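Local coordinates for laminin subunit ALPHA-1 (PDB 2JD4), which forms the LG4-5 domain pair of a basement-membrane laminin chain and probably anchors laminin-111 to cell surfaces, at residues G207-K213 with P323-Y329. The protein carries 4 engineered substitutions. Sequence-based numbering, arbitrary orientation.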
loop_
_atom_site.group_PDB
_atom_site.type_symbol
_atom_site.label_atom_id
_atom_site.label_comp_id
_atom_site.label_asym_id
_atom_site.label_seq_id
_atom_site.Cartn_x
_atom_site.Cartn_y
_atom_site.Cartn_z
ATOM N N GLY A 207 10.769 11.551 -7.077
ATOM C CA GLY A 207 11.648 10.508 -6.576
ATOM C C GLY A 207 11.467 9.080 -7.060
ATOM O O GLY A 207 11.418 8.828 -8.261
ATOM N N TYR A 208 11.358 8.147 -6.113
ATOM C CA TYR A 208 11.234 6.724 -6.440
ATOM C C TYR A 208 10.962 5.895 -5.188
ATOM O O TYR A 208 10.946 6.412 -4.069
ATOM C CB TYR A 208 12.560 6.241 -7.035
ATOM C CG TYR A 208 13.698 6.451 -6.062
ATOM C CD1 TYR A 208 14.021 5.480 -5.119
ATOM C CD2 TYR A 208 14.364 7.673 -5.998
ATOM C CE1 TYR A 208 14.966 5.720 -4.130
ATOM C CE2 TYR A 208 15.313 7.923 -5.013
ATOM C CZ TYR A 208 15.604 6.949 -4.082
ATOM O OH TYR A 208 16.505 7.212 -3.073
ATOM N N ALA A 209 10.765 4.596 -5.391
ATOM C CA ALA A 209 10.561 3.660 -4.292
ATOM C C ALA A 209 11.470 2.473 -4.597
ATOM O O ALA A 209 11.474 1.979 -5.724
ATOM C CB ALA A 209 9.116 3.211 -4.230
ATOM N N ALA A 210 12.255 2.039 -3.611
ATOM C CA ALA A 210 13.164 0.898 -3.795
ATOM C C ALA A 210 12.745 -0.274 -2.903
ATOM O O ALA A 210 12.566 -0.113 -1.692
ATOM C CB ALA A 210 14.607 1.313 -3.485
ATOM N N LEU A 211 12.598 -1.448 -3.512
ATOM C CA LEU A 211 12.169 -2.666 -2.813
ATOM C C LEU A 211 13.160 -3.841 -2.916
ATOM O O LEU A 211 13.955 -3.925 -3.854
ATOM C CB LEU A 211 10.818 -3.127 -3.379
ATOM C CG LEU A 211 9.518 -2.386 -3.034
ATOM C CD1 LEU A 211 9.692 -0.891 -3.142
ATOM C CD2 LEU A 211 8.421 -2.870 -3.971
ATOM N N VAL A 212 13.076 -4.758 -1.954
ATOM C CA VAL A 212 13.929 -5.946 -1.913
ATOM C C VAL A 212 15.402 -5.581 -1.768
ATOM O O VAL A 212 16.196 -5.733 -2.702
ATOM C CB VAL A 212 13.758 -6.810 -3.179
ATOM C CG1 VAL A 212 14.362 -8.193 -2.944
ATOM C CG2 VAL A 212 12.285 -6.931 -3.541
ATOM N N LYS A 213 15.760 -5.098 -0.585
ATOM C CA LYS A 213 17.130 -4.693 -0.310
ATOM C C LYS A 213 18.121 -5.855 -0.404
ATOM O O LYS A 213 19.286 -5.653 -0.745
ATOM C CB LYS A 213 17.213 -4.048 1.077
ATOM C CG LYS A 213 18.534 -3.357 1.357
ATOM C CD LYS A 213 18.502 -2.627 2.690
ATOM C CE LYS A 213 19.795 -1.863 2.939
ATOM N NZ LYS A 213 19.763 -1.122 4.232
ATOM N N PRO A 323 18.179 -4.514 -5.873
ATOM C CA PRO A 323 16.845 -4.019 -5.521
ATOM C C PRO A 323 15.992 -3.664 -6.732
ATOM O O PRO A 323 16.498 -3.475 -7.839
ATOM C CB PRO A 323 17.147 -2.790 -4.654
ATOM C CG PRO A 323 18.481 -3.122 -4.050
ATOM C CD PRO A 323 19.224 -3.703 -5.225
ATOM N N ILE A 324 14.687 -3.580 -6.508
ATOM C CA ILE A 324 13.752 -3.227 -7.562
ATOM C C ILE A 324 13.394 -1.755 -7.387
ATOM O O ILE A 324 12.812 -1.368 -6.372
ATOM C CB ILE A 324 12.453 -4.058 -7.471
ATOM C CG1 ILE A 324 12.766 -5.549 -7.630
ATOM C CG2 ILE A 324 11.473 -3.610 -8.551
ATOM C CD1 ILE A 324 11.550 -6.443 -7.448
ATOM N N TYR A 325 13.749 -0.940 -8.370
ATOM C CA TYR A 325 13.450 0.484 -8.316
ATOM C C TYR A 325 12.159 0.781 -9.056
ATOM O O TYR A 325 12.014 0.441 -10.228
ATOM C CB TYR A 325 14.619 1.297 -8.889
ATOM C CG TYR A 325 15.734 1.475 -7.881
ATOM C CD1 TYR A 325 16.656 0.454 -7.636
ATOM C CD2 TYR A 325 15.796 2.623 -7.085
ATOM C CE1 TYR A 325 17.606 0.568 -6.610
ATOM C CE2 TYR A 325 16.737 2.748 -6.064
ATOM C CZ TYR A 325 17.635 1.714 -5.828
ATOM O OH TYR A 325 18.541 1.820 -4.795
ATOM N N VAL A 326 11.217 1.405 -8.352
ATOM C CA VAL A 326 9.917 1.725 -8.933
ATOM C C VAL A 326 9.664 3.220 -9.086
ATOM O O VAL A 326 9.831 3.986 -8.144
ATOM C CB VAL A 326 8.775 1.135 -8.072
ATOM C CG1 VAL A 326 7.447 1.354 -8.769
ATOM C CG2 VAL A 326 9.023 -0.352 -7.811
ATOM N N GLY A 327 9.267 3.629 -10.287
ATOM C CA GLY A 327 8.969 5.034 -10.532
ATOM C C GLY A 327 10.146 5.972 -10.743
ATOM O O GLY A 327 9.946 7.181 -10.920
ATOM N N GLY A 328 11.364 5.434 -10.729
ATOM C CA GLY A 328 12.551 6.262 -10.914
ATOM C C GLY A 328 13.755 5.695 -10.182
ATOM O O GLY A 328 13.721 4.551 -9.727
ATOM N N TYR A 329 14.820 6.482 -10.061
ATOM C CA TYR A 329 16.026 6.034 -9.370
ATOM C C TYR A 329 17.029 7.174 -9.208
ATOM O O TYR A 329 17.120 8.055 -10.068
ATOM C CB TYR A 329 16.671 4.857 -10.128
ATOM C CG TYR A 329 17.082 5.149 -11.559
ATOM C CD1 TYR A 329 18.414 5.412 -11.881
ATOM C CD2 TYR A 329 16.144 5.157 -12.587
ATOM C CE1 TYR A 329 18.801 5.675 -13.196
ATOM C CE2 TYR A 329 16.520 5.419 -13.910
ATOM C CZ TYR A 329 17.847 5.677 -14.205
ATOM O OH TYR A 329 18.223 5.939 -15.507
#
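With CG of Tyr208 lodged between its own backbone N and carbonyl carbon (chi1 59°), and CG of Tyr325 set anti to the carbonyl carbon (chi1 -81°), the two phenol rings lie side by side, pointing the same way. They meet along one flank, Tyr208 CD1 lying 3.9 Å from Tyr325 CD2, with the planes inclined at 46°; the Tyr208 atom sits at the edge of the Tyr325 ring. One face of that ring is covered by Ala210, whose CB makes a CH-pi contact 4.0 Å from the Tyr325 centroid, displaced toward the rim.

The rings stand on antiparallel strands 207-212 and 323-326, with Ala210 and Tyr325 the non-hydrogen-bonded pair between two hydrogen-bonded ones. Ala209 and Val326 bond in both directions, Val326 N lying 2.7 Å from Ala209 O in a nearly straight bond. Leu211 and Ile324 do the same, with Leu211 N 2.9 Å from Ile324 O. All four of these side chains occupy the face opposite Tyr325 and Ala210. At the far end, Val212 CG2 touches Ile324 CD1 at 4.0 Å.

Beyond Val326 the chain turns through Gly327 and Gly328, and Tyr208 CB packs 3.4 Å from Gly328 O. A CB on Gly328 would collide with Gly207 O. The Tyr208 hydroxyl is hydrogen-bonded to Asp369, tying the ring to strand 369-374, on which Ala209 and Ala210 also pack. Cut back to an alanine, Tyr208 would lose ring and hydroxyl, probably leaving the Tyr325 edge uncovered on that side and Asp369 without this bond.

Four backbone bonds set the register within the laminin G beta-sandwich, the two rings and Ala210 pack without a polar bond between them, and buried Gly328 O has carbon neighbours instead of a donor.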